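PDB 5GKV: esterase A from Caulobacter crescentus, which probably acts as a serine esterase of the penicillin-binding protein and beta-lactamase family, hydrolysing ester substrates. Local coordinates for residues L89-V94 with L99-A104; W109-Q114 with F182-G187; T121-L126 with A302-G307. All coordinates share one frame; numbering follows the deposited sequence.

Interaction 1 of 3, residues L89-V94 with L99-A104; sequences LIARLV and LAYDQA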
loop_
_atom_site.group_PDB
_atom_site.type_symbol
_atom_site.label_atom_id
_atom_site.label_comp_id
_atom_site.label_asym_id
_atom_site.label_seq_id
_atom_site.Cartn_x
_atom_site.Cartn_y
_atom_site.Cartn_z
ATOM N N LEU A 89 -6.976 -0.035 8.246
ATOM C CA LEU A 89 -6.960 0.027 9.706
ATOM C C LEU A 89 -7.625 1.302 10.211
ATOM O O LEU A 89 -8.384 1.263 11.189
ATOM C CB LEU A 89 -5.529 -0.086 10.231
ATOM C CG LEU A 89 -4.858 -1.440 9.966
ATOM C CD1 LEU A 89 -3.373 -1.425 10.361
ATOM C CD2 LEU A 89 -5.607 -2.543 10.699
ATOM N N ILE A 90 -7.390 2.436 9.538
ATOM C CA ILE A 90 -8.079 3.670 9.913
ATOM C C ILE A 90 -9.572 3.544 9.634
ATOM O O ILE A 90 -10.406 3.920 10.469
ATOM C CB ILE A 90 -7.474 4.892 9.183
ATOM C CG1 ILE A 90 -6.058 5.209 9.697
ATOM C CG2 ILE A 90 -8.385 6.101 9.336
ATOM C CD1 ILE A 90 -6.000 5.685 11.146
ATOM N N ALA A 91 -9.931 3.028 8.447
ATOM C CA ALA A 91 -11.338 2.881 8.079
ATOM C C ALA A 91 -12.114 2.094 9.130
ATOM O O ALA A 91 -13.289 2.391 9.400
ATOM C CB ALA A 91 -11.463 2.182 6.723
ATOM N N ARG A 92 -11.475 1.083 9.721
ATOM C CA ARG A 92 -12.109 0.317 10.797
ATOM C C ARG A 92 -12.373 1.179 12.035
ATOM O O ARG A 92 -13.460 1.106 12.624
ATOM C CB ARG A 92 -11.246 -0.896 11.149
ATOM C CG ARG A 92 -11.327 -2.026 10.103
ATOM C CD ARG A 92 -10.464 -3.224 10.501
ATOM N NE ARG A 92 -11.092 -4.123 11.482
ATOM C CZ ARG A 92 -10.560 -4.456 12.655
ATOM N NH1 ARG A 92 -9.389 -3.965 13.026
ATOM N NH2 ARG A 92 -11.202 -5.280 13.470
ATOM N N LEU A 93 -11.384 1.979 12.468
ATOM C CA LEU A 93 -11.610 2.873 13.611
ATOM C C LEU A 93 -12.780 3.808 13.369
ATOM O O LEU A 93 -13.577 4.065 14.283
ATOM C CB LEU A 93 -10.380 3.717 13.921
ATOM C CG LEU A 93 -9.143 3.042 14.470
ATOM C CD1 LEU A 93 -8.081 4.116 14.746
ATOM C CD2 LEU A 93 -9.502 2.291 15.747
ATOM N N VAL A 94 -12.871 4.373 12.163
ATOM C CA VAL A 94 -13.978 5.274 11.863
ATOM C C VAL A 94 -15.297 4.508 11.881
ATOM O O VAL A 94 -16.282 4.935 12.507
ATOM C CB VAL A 94 -13.742 5.985 10.516
ATOM C CG1 VAL A 94 -14.956 6.802 10.124
ATOM C CG2 VAL A 94 -12.526 6.894 10.623
ATOM N N LEU A 99 -13.462 7.387 15.799
ATOM C CA LEU A 99 -12.769 8.397 15.008
ATOM C C LEU A 99 -13.722 8.761 13.891
ATOM O O LEU A 99 -14.571 7.949 13.518
ATOM C CB LEU A 99 -11.444 7.852 14.442
ATOM C CG LEU A 99 -10.470 8.774 13.693
ATOM C CD1 LEU A 99 -9.831 9.746 14.664
ATOM C CD2 LEU A 99 -9.397 7.942 12.964
ATOM N N ALA A 100 -13.608 9.983 13.385
ATOM C CA ALA A 100 -14.434 10.424 12.270
ATOM C C ALA A 100 -13.521 10.991 11.199
ATOM O O ALA A 100 -12.498 11.602 11.517
ATOM C CB ALA A 100 -15.472 11.472 12.696
ATOM N N TYR A 101 -13.876 10.754 9.932
ATOM C CA TYR A 101 -13.025 11.219 8.837
ATOM C C TYR A 101 -12.931 12.736 8.801
ATOM O O TYR A 101 -11.909 13.280 8.372
ATOM C CB TYR A 101 -13.540 10.692 7.501
ATOM C CG TYR A 101 -13.056 9.287 7.173
ATOM C CD1 TYR A 101 -11.702 8.990 7.184
ATOM C CD2 TYR A 101 -13.950 8.274 6.844
ATOM C CE1 TYR A 101 -11.242 7.725 6.893
ATOM C CE2 TYR A 101 -13.495 6.971 6.544
ATOM C CZ TYR A 101 -12.139 6.721 6.567
ATOM O OH TYR A 101 -11.647 5.480 6.282
ATOM N N ASP A 102 -13.968 13.447 9.240
ATOM C CA ASP A 102 -13.917 14.905 9.216
ATOM C C ASP A 102 -13.494 15.493 10.559
ATOM O O ASP A 102 -13.609 16.705 10.768
ATOM C CB ASP A 102 -15.268 15.477 8.759
ATOM C CG ASP A 102 -16.407 15.152 9.721
ATOM O OD1 ASP A 102 -16.196 14.380 10.687
ATOM O OD2 ASP A 102 -17.520 15.672 9.498
ATOM N N GLN A 103 -13.008 14.654 11.466
ATOM C CA GLN A 103 -12.451 15.091 12.736
ATOM C C GLN A 103 -11.062 15.684 12.526
ATOM O O GLN A 103 -10.262 15.158 11.751
ATOM C CB GLN A 103 -12.388 13.894 13.689
ATOM C CG GLN A 103 -11.888 14.148 15.080
ATOM C CD GLN A 103 -12.050 12.911 15.933
ATOM O OE1 GLN A 103 -12.503 11.867 15.447
ATOM N NE2 GLN A 103 -11.683 13.012 17.205
ATOM N N ALA A 104 -10.784 16.793 13.215
ATOM C CA ALA A 104 -9.455 17.394 13.174
ATOM C C ALA A 104 -8.412 16.444 13.748
ATOM O O ALA A 104 -8.594 15.878 14.837
ATOM C CB ALA A 104 -9.442 18.718 13.947
#

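Interaction 2 of 3, residues W109-Q114 with F182-G187; sequences WPEFAQ and FRRVDG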
loop_
_atom_site.group_PDB
_atom_site.type_symbol
_atom_site.label_atom_id
_atom_site.label_comp_id
_atom_site.label_asym_id
_atom_site.label_seq_id
_atom_site.Cartn_x
_atom_site.Cartn_y
_atom_site.Cartn_z
ATOM N N TRP A 109 -4.447 14.329 18.437
ATOM C CA TRP A 109 -2.992 14.485 18.431
ATOM C C TRP A 109 -2.728 15.972 18.626
ATOM O O TRP A 109 -2.432 16.703 17.668
ATOM C CB TRP A 109 -2.409 13.944 17.119
ATOM C CG TRP A 109 -0.937 14.067 16.885
ATOM C CD1 TRP A 109 0.015 14.570 17.726
ATOM C CD2 TRP A 109 -0.249 13.676 15.689
ATOM N NE1 TRP A 109 1.254 14.505 17.131
ATOM C CE2 TRP A 109 1.117 13.965 15.877
ATOM C CE3 TRP A 109 -0.660 13.100 14.487
ATOM C CZ2 TRP A 109 2.078 13.691 14.902
ATOM C CZ3 TRP A 109 0.304 12.835 13.500
ATOM C CH2 TRP A 109 1.649 13.137 13.718
ATOM N N PRO A 110 -2.875 16.467 19.863
ATOM C CA PRO A 110 -2.894 17.926 20.079
ATOM C C PRO A 110 -1.666 18.637 19.553
ATOM O O PRO A 110 -1.780 19.773 19.068
ATOM C CB PRO A 110 -3.000 18.049 21.605
ATOM C CG PRO A 110 -3.666 16.774 22.032
ATOM C CD PRO A 110 -3.118 15.717 21.112
ATOM N N GLU A 111 -0.501 17.987 19.606
ATOM C CA GLU A 111 0.727 18.594 19.108
ATOM C C GLU A 111 0.672 18.883 17.612
ATOM O O GLU A 111 1.414 19.751 17.133
ATOM C CB GLU A 111 1.908 17.688 19.432
ATOM C CG GLU A 111 2.122 17.483 20.939
ATOM C CD GLU A 111 1.365 16.290 21.521
ATOM O OE1 GLU A 111 0.317 15.879 20.973
ATOM O OE2 GLU A 111 1.826 15.765 22.556
ATOM N N PHE A 112 -0.199 18.190 16.873
ATOM C CA PHE A 112 -0.316 18.410 15.433
ATOM C C PHE A 112 -0.813 19.809 15.086
ATOM O O PHE A 112 -0.663 20.238 13.939
ATOM C CB PHE A 112 -1.267 17.386 14.824
ATOM C CG PHE A 112 -1.128 17.240 13.326
ATOM C CD1 PHE A 112 -0.059 16.534 12.784
ATOM C CD2 PHE A 112 -2.075 17.780 12.467
ATOM C CE1 PHE A 112 0.077 16.382 11.409
ATOM C CE2 PHE A 112 -1.946 17.638 11.081
ATOM C CZ PHE A 112 -0.865 16.938 10.556
ATOM N N ALA A 113 -1.435 20.519 16.033
ATOM C CA ALA A 113 -2.020 21.814 15.706
ATOM C C ALA A 113 -0.980 22.866 15.319
ATOM O O ALA A 113 -1.361 23.918 14.791
ATOM C CB ALA A 113 -2.862 22.326 16.880
ATOM N N GLN A 114 0.309 22.609 15.539
ATOM C CA GLN A 114 1.328 23.622 15.293
ATOM C C GLN A 114 1.366 24.050 13.825
ATOM O O GLN A 114 0.914 23.333 12.917
ATOM C CB GLN A 114 2.706 23.107 15.692
ATOM C CG GLN A 114 2.835 22.689 17.134
ATOM C CD GLN A 114 4.163 22.025 17.382
ATOM O OE1 GLN A 114 5.203 22.689 17.404
ATOM N NE2 GLN A 114 4.152 20.703 17.529
ATOM N N PHE A 182 -3.769 6.426 14.463
ATOM C CA PHE A 182 -4.222 5.105 14.906
ATOM C C PHE A 182 -3.788 4.814 16.342
ATOM O O PHE A 182 -4.602 4.401 17.179
ATOM C CB PHE A 182 -3.681 4.015 13.973
ATOM C CG PHE A 182 -4.200 2.648 14.312
ATOM C CD1 PHE A 182 -3.536 1.844 15.219
ATOM C CD2 PHE A 182 -5.367 2.184 13.737
ATOM C CE1 PHE A 182 -4.039 0.593 15.544
ATOM C CE2 PHE A 182 -5.876 0.946 14.061
ATOM C CZ PHE A 182 -5.209 0.154 14.967
ATOM N N ARG A 183 -2.494 4.986 16.629
ATOM C CA ARG A 183 -1.946 4.658 17.946
ATOM C C ARG A 183 -2.647 5.446 19.052
ATOM O O ARG A 183 -3.031 4.886 20.088
ATOM C CB ARG A 183 -0.435 4.927 17.954
ATOM C CG ARG A 183 0.337 4.318 19.118
ATOM C CD ARG A 183 1.820 4.766 19.126
ATOM N NE ARG A 183 1.960 6.206 19.365
ATOM C CZ ARG A 183 1.573 6.828 20.482
ATOM N NH1 ARG A 183 1.017 6.142 21.480
ATOM N NH2 ARG A 183 1.731 8.146 20.601
ATOM N N ARG A 184 -2.839 6.747 18.842
ATOM C CA ARG A 184 -3.478 7.568 19.866
ATOM C C ARG A 184 -4.938 7.197 20.081
ATOM O O ARG A 184 -5.453 7.354 21.196
ATOM C CB ARG A 184 -3.359 9.038 19.496
ATOM C CG ARG A 184 -1.921 9.444 19.323
ATOM C CD ARG A 184 -1.624 10.749 19.945
ATOM N NE ARG A 184 -0.233 11.113 19.719
ATOM C CZ ARG A 184 0.339 12.186 20.250
ATOM N NH1 ARG A 184 -0.377 12.978 21.039
ATOM N NH2 ARG A 184 1.616 12.467 19.985
ATOM N N VAL A 185 -5.622 6.707 19.052
ATOM C CA VAL A 185 -7.031 6.356 19.209
ATOM C C VAL A 185 -7.196 4.920 19.690
ATOM O O VAL A 185 -7.874 4.655 20.689
ATOM C CB VAL A 185 -7.799 6.603 17.892
ATOM C CG1 VAL A 185 -9.197 6.002 17.978
ATOM C CG2 VAL A 185 -7.887 8.091 17.618
ATOM N N ASP A 186 -6.571 3.976 18.993
ATOM C CA ASP A 186 -6.720 2.568 19.337
ATOM C C ASP A 186 -5.914 2.209 20.579
ATOM O O ASP A 186 -6.364 1.410 21.407
ATOM C CB ASP A 186 -6.297 1.690 18.148
ATOM C CG ASP A 186 -6.264 0.211 18.498
ATOM O OD1 ASP A 186 -5.322 -0.225 19.195
ATOM O OD2 ASP A 186 -7.184 -0.516 18.063
ATOM N N GLY A 187 -4.719 2.770 20.722
ATOM C CA GLY A 187 -3.861 2.372 21.822
ATOM C C GLY A 187 -2.669 1.535 21.396
ATOM O O GLY A 187 -1.567 1.687 21.935
#

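Interaction 3 of 3, residues T121-L126 with A302-G307; sequences TVEQAL and AERLRG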
loop_
_atom_site.group_PDB
_atom_site.type_symbol
_atom_site.label_atom_id
_atom_site.label_comp_id
_atom_site.label_asym_id
_atom_site.label_seq_id
_atom_site.Cartn_x
_atom_site.Cartn_y
_atom_site.Cartn_z
ATOM N N THR A 121 -8.117 17.735 8.765
ATOM C CA THR A 121 -8.890 16.579 9.202
ATOM C C THR A 121 -8.185 15.256 8.886
ATOM O O THR A 121 -7.213 15.190 8.122
ATOM C CB THR A 121 -10.282 16.572 8.563
ATOM O OG1 THR A 121 -10.158 16.460 7.144
ATOM C CG2 THR A 121 -11.057 17.851 8.903
ATOM N N VAL A 122 -8.718 14.183 9.486
ATOM C CA VAL A 122 -8.215 12.833 9.230
ATOM C C VAL A 122 -8.227 12.531 7.733
ATOM O O VAL A 122 -7.209 12.132 7.157
ATOM C CB VAL A 122 -9.028 11.790 10.030
ATOM C CG1 VAL A 122 -8.642 10.337 9.629
ATOM C CG2 VAL A 122 -8.799 11.978 11.524
ATOM N N GLU A 123 -9.366 12.746 7.069
ATOM C CA GLU A 123 -9.441 12.360 5.663
ATOM C C GLU A 123 -8.576 13.263 4.781
ATOM O O GLU A 123 -8.071 12.811 3.745
ATOM C CB GLU A 123 -10.897 12.350 5.183
ATOM C CG GLU A 123 -11.589 13.719 5.212
ATOM C CD GLU A 123 -13.096 13.614 5.099
ATOM O OE1 GLU A 123 -13.596 12.572 4.617
ATOM O OE2 GLU A 123 -13.788 14.575 5.501
ATOM N N GLN A 124 -8.356 14.518 5.185
ATOM C CA GLN A 124 -7.437 15.379 4.441
ATOM C C GLN A 124 -6.012 14.839 4.513
ATOM O O GLN A 124 -5.296 14.808 3.502
ATOM C CB GLN A 124 -7.511 16.822 4.977
ATOM C CG GLN A 124 -8.740 17.567 4.463
ATOM C CD GLN A 124 -9.102 18.795 5.287
ATOM O OE1 GLN A 124 -8.363 19.208 6.176
ATOM N NE2 GLN A 124 -10.250 19.379 4.991
ATOM N N ALA A 125 -5.595 14.396 5.703
ATOM C CA ALA A 125 -4.265 13.816 5.877
ATOM C C ALA A 125 -4.097 12.557 5.043
ATOM O O ALA A 125 -3.050 12.353 4.413
ATOM C CB ALA A 125 -4.012 13.486 7.350
ATOM N N LEU A 126 -5.107 11.689 5.049
ATOM C CA LEU A 126 -4.986 10.398 4.379
ATOM C C LEU A 126 -5.101 10.507 2.870
ATOM O O LEU A 126 -4.662 9.588 2.174
ATOM C CB LEU A 126 -6.037 9.418 4.910
ATOM C CG LEU A 126 -5.851 9.011 6.376
ATOM C CD1 LEU A 126 -6.977 8.069 6.785
ATOM C CD2 LEU A 126 -4.493 8.356 6.585
ATOM N N ALA A 302 -14.705 6.758 -0.785
ATOM C CA ALA A 302 -15.279 7.864 -1.549
ATOM C C ALA A 302 -14.194 8.846 -1.963
ATOM O O ALA A 302 -13.254 9.116 -1.211
ATOM C CB ALA A 302 -16.345 8.594 -0.731
ATOM N N GLU A 303 -14.328 9.375 -3.176
ATOM C CA GLU A 303 -13.372 10.349 -3.683
ATOM C C GLU A 303 -13.321 11.579 -2.788
ATOM O O GLU A 303 -14.337 12.241 -2.569
ATOM C CB GLU A 303 -13.738 10.767 -5.104
ATOM C CG GLU A 303 -12.741 11.749 -5.686
ATOM C CD GLU A 303 -13.054 12.093 -7.128
ATOM O OE1 GLU A 303 -13.827 13.042 -7.351
ATOM O OE2 GLU A 303 -12.535 11.404 -8.031
ATOM N N ARG A 304 -12.130 11.885 -2.289
ATOM C CA ARG A 304 -11.878 13.130 -1.578
ATOM C C ARG A 304 -11.513 14.252 -2.536
ATOM O O ARG A 304 -12.021 15.376 -2.405
ATOM C CB ARG A 304 -10.758 12.929 -0.555
ATOM C CG ARG A 304 -11.243 12.574 0.850
ATOM C CD ARG A 304 -12.270 11.469 0.822
ATOM N NE ARG A 304 -12.762 11.115 2.154
ATOM C CZ ARG A 304 -13.235 9.918 2.477
ATOM N NH1 ARG A 304 -13.269 8.935 1.565
ATOM N NH2 ARG A 304 -13.674 9.701 3.716
ATOM N N LEU A 305 -10.637 13.962 -3.496
ATOM C CA LEU A 305 -10.290 14.921 -4.533
ATOM C C LEU A 305 -9.638 14.173 -5.686
ATOM O O LEU A 305 -9.202 13.023 -5.542
ATOM C CB LEU A 305 -9.364 16.019 -4.018
ATOM C CG LEU A 305 -7.875 15.727 -3.910
ATOM C CD1 LEU A 305 -7.125 17.056 -3.719
ATOM C CD2 LEU A 305 -7.575 14.741 -2.780
ATOM N N ARG A 306 -9.561 14.860 -6.828
ATOM C CA ARG A 306 -9.045 14.285 -8.061
ATOM C C ARG A 306 -8.354 15.370 -8.873
ATOM O O ARG A 306 -8.823 16.508 -8.920
ATOM C CB ARG A 306 -10.172 13.643 -8.874
ATOM C CG ARG A 306 -9.727 13.137 -10.227
ATOM C CD ARG A 306 -10.855 12.459 -10.957
ATOM N NE ARG A 306 -10.545 12.340 -12.376
ATOM C CZ ARG A 306 -11.279 11.663 -13.247
ATOM N NH1 ARG A 306 -12.361 11.019 -12.835
ATOM N NH2 ARG A 306 -10.918 11.622 -14.526
ATOM N N GLY A 307 -7.254 15.014 -9.505
ATOM C CA GLY A 307 -6.495 15.958 -10.303
ATOM C C GLY A 307 -5.039 15.551 -10.325
ATOM O O GLY A 307 -4.649 14.513 -9.782
#

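Interaction 1 of 3, residues L89-V94 with L99-A104
The backbones of Val-94 and Leu-99 come within 4.6 Å of each other (CA to CA), where the chain leaves helix 82-95 and turns back along its flank, and no hydrogen bond crosses between the two segments. In place of one, Val-94 CA directs its hydrogen at Leu-99 O from 3.2 Å, with an angle of 157° at the hydrogen. Val-94 carries most of the contact on the helical side. Its CG1 is anti to the backbone N (chi1 174°), which leaves CG2 anti to the carbonyl carbon and poised over the Tyr-101 ring, 3.9 Å from the centroid and only 5° off the normal, a clear CH-pi contact. The other methyl, CG1, lies 3.7 Å from Tyr-101 CD2, so one methyl sits over the middle of the ring and the other towards its CD2 side. CG2 also touches Leu-99 CD2 at 4.0 Å and is thereby wedged between leucine and tyrosine. In penicillin-binding proteins and serine beta-lactamases the Ser-x-x-Lys motif sits at the start of a helix like 82-95, and this contact packs the far end of that helix within the helical part of the fold. The opposite face of Tyr-101 receives Arg-304 in a cation-pi contact, which leaves the ring between an aliphatic and a charged neighbour. Its phenol end reaches along the helix until OH is 3.2 Å from Ala-91 CA. One turn before Val-94, Ile-90 CG2 comes obliquely to Tyr-101 CE1 at 4.1 Å and also meets Leu-99 CD2. The returning chain is shaped by a type I turn from Ala-100 to Gln-103; the side-chain oxygen OE1 of Gln-103 accepts from Ala-100 N at 3.0 Å in the carbonyl plane, and its NE2 donates to Asp-107 OD1.

Interaction 2 of 3, residues W109-Q114 with F182-G187
Arg-184 NH1 donates to Glu-111 OE1 over 3.0 Å, a salt bridge that bends to 138° at the hydrogen. The carboxylate oxygen is met on its syn side, but the two flat groups stand almost perpendicular, 88° apart, so one nitrogen and one oxygen carry the bond instead of a side-by-side pair. Glu-111 reaches it by bending at chi2. The same guanidinium lies over the pyrrole end of Trp-109: Trp-109 CD1 lies 3.4 Å from the guanidinium plane, over the centre of the group, and NH2 is 3.5 Å from Trp-109 NE1. Ring and guanidinium are tilted by 33°, and Pro-110 CD brushes NH1 at 3.9 Å. Phe-112 CD1 lies against the opposite face of the indole, towards its rim, which leaves Trp-109 layered between a cation and a phenyl ring. The stronger polar partner of Arg-184 is Glu-180, one turn earlier on its own helix, whose OE2 bridges to NE, so two glutamates share the guanidinium. The contact thus ties the 3-10 segment that begins at Pro-110 to the end of helix 173-186, while the indole is buried against Cys-151 and Ala-155 of helix 147-156.

Interaction 3 of 3, residues T121-L126 with A302-G307
Glu-123 takes the crowded position at its first torsion, with CG between the backbone N and the carbonyl carbon (chi1 64°), and then runs extended, while Arg-304 bends sharply at chi2 (48°); together these torsions bring one carboxylate oxygen to the side of the guanidinium. Glu-123 OE1 accepts from Arg-304 NE at 3.0 Å and from Arg-304 NH2 at 3.0 Å, a side-on grip in which both donors share a single acceptor. The oxygen lies close to the guanidinium plane, which lets two N-H groups of one edge point at it. The carboxylate is instead turned 71° from that plane: NE meets OE1 on the anti side, well out of the carboxylate plane, whereas NH2 comes nearly along the C-O bond. The remaining nitrogen faces backbone. Arg-304 NH1 donates to Ala-302 O at 2.8 Å and also to Ala-299 O, and thus binds carbonyls at the C-terminal end of helix 294-301 and just beyond. On the other side, Glu-123 belongs to the first turn of helix 122-126, which opens with a capping box: Gln-124 N donates to Thr-121 OG1 over 3.3 Å, and Thr-121 N returns a bond to Gln-124 OE1 over 3.0 Å. Beyond Arg-304, strand 305-306 pairs antiparallel with 315-318. The contact lies near the surface and is nearly all charge; with carboxylate and helix-end carbonyls both drawing on the guanidinium, its positive charge is probably well stabilised, and its rotation is fixed from two edges.

In the fold
Burial separates the contacts: interaction 1 is largely buried and apolar, without a crossing hydrogen bond, interaction 2 is partly buried on an indole, and interaction 3 is a salt bridge near the surface. Interactions 1 and 2 meet where helix 82-95 and the loop after it pack on helix 173-186, Leu-93 CD1 lying 3.5 Å from Phe-182 CD2 and Leu-99 resting on Val-185. Interactions 1 and 3 join through backbone, Tyr-101 O to Glu-123 N and Gln-103 O to Val-122 N. Interactions 2 and 3 do not touch. Both arginines lie over an aromatic ring; Arg-184 is shared by two glutamates, whereas Arg-304 gives two nitrogens to one and its third to backbone carbonyls.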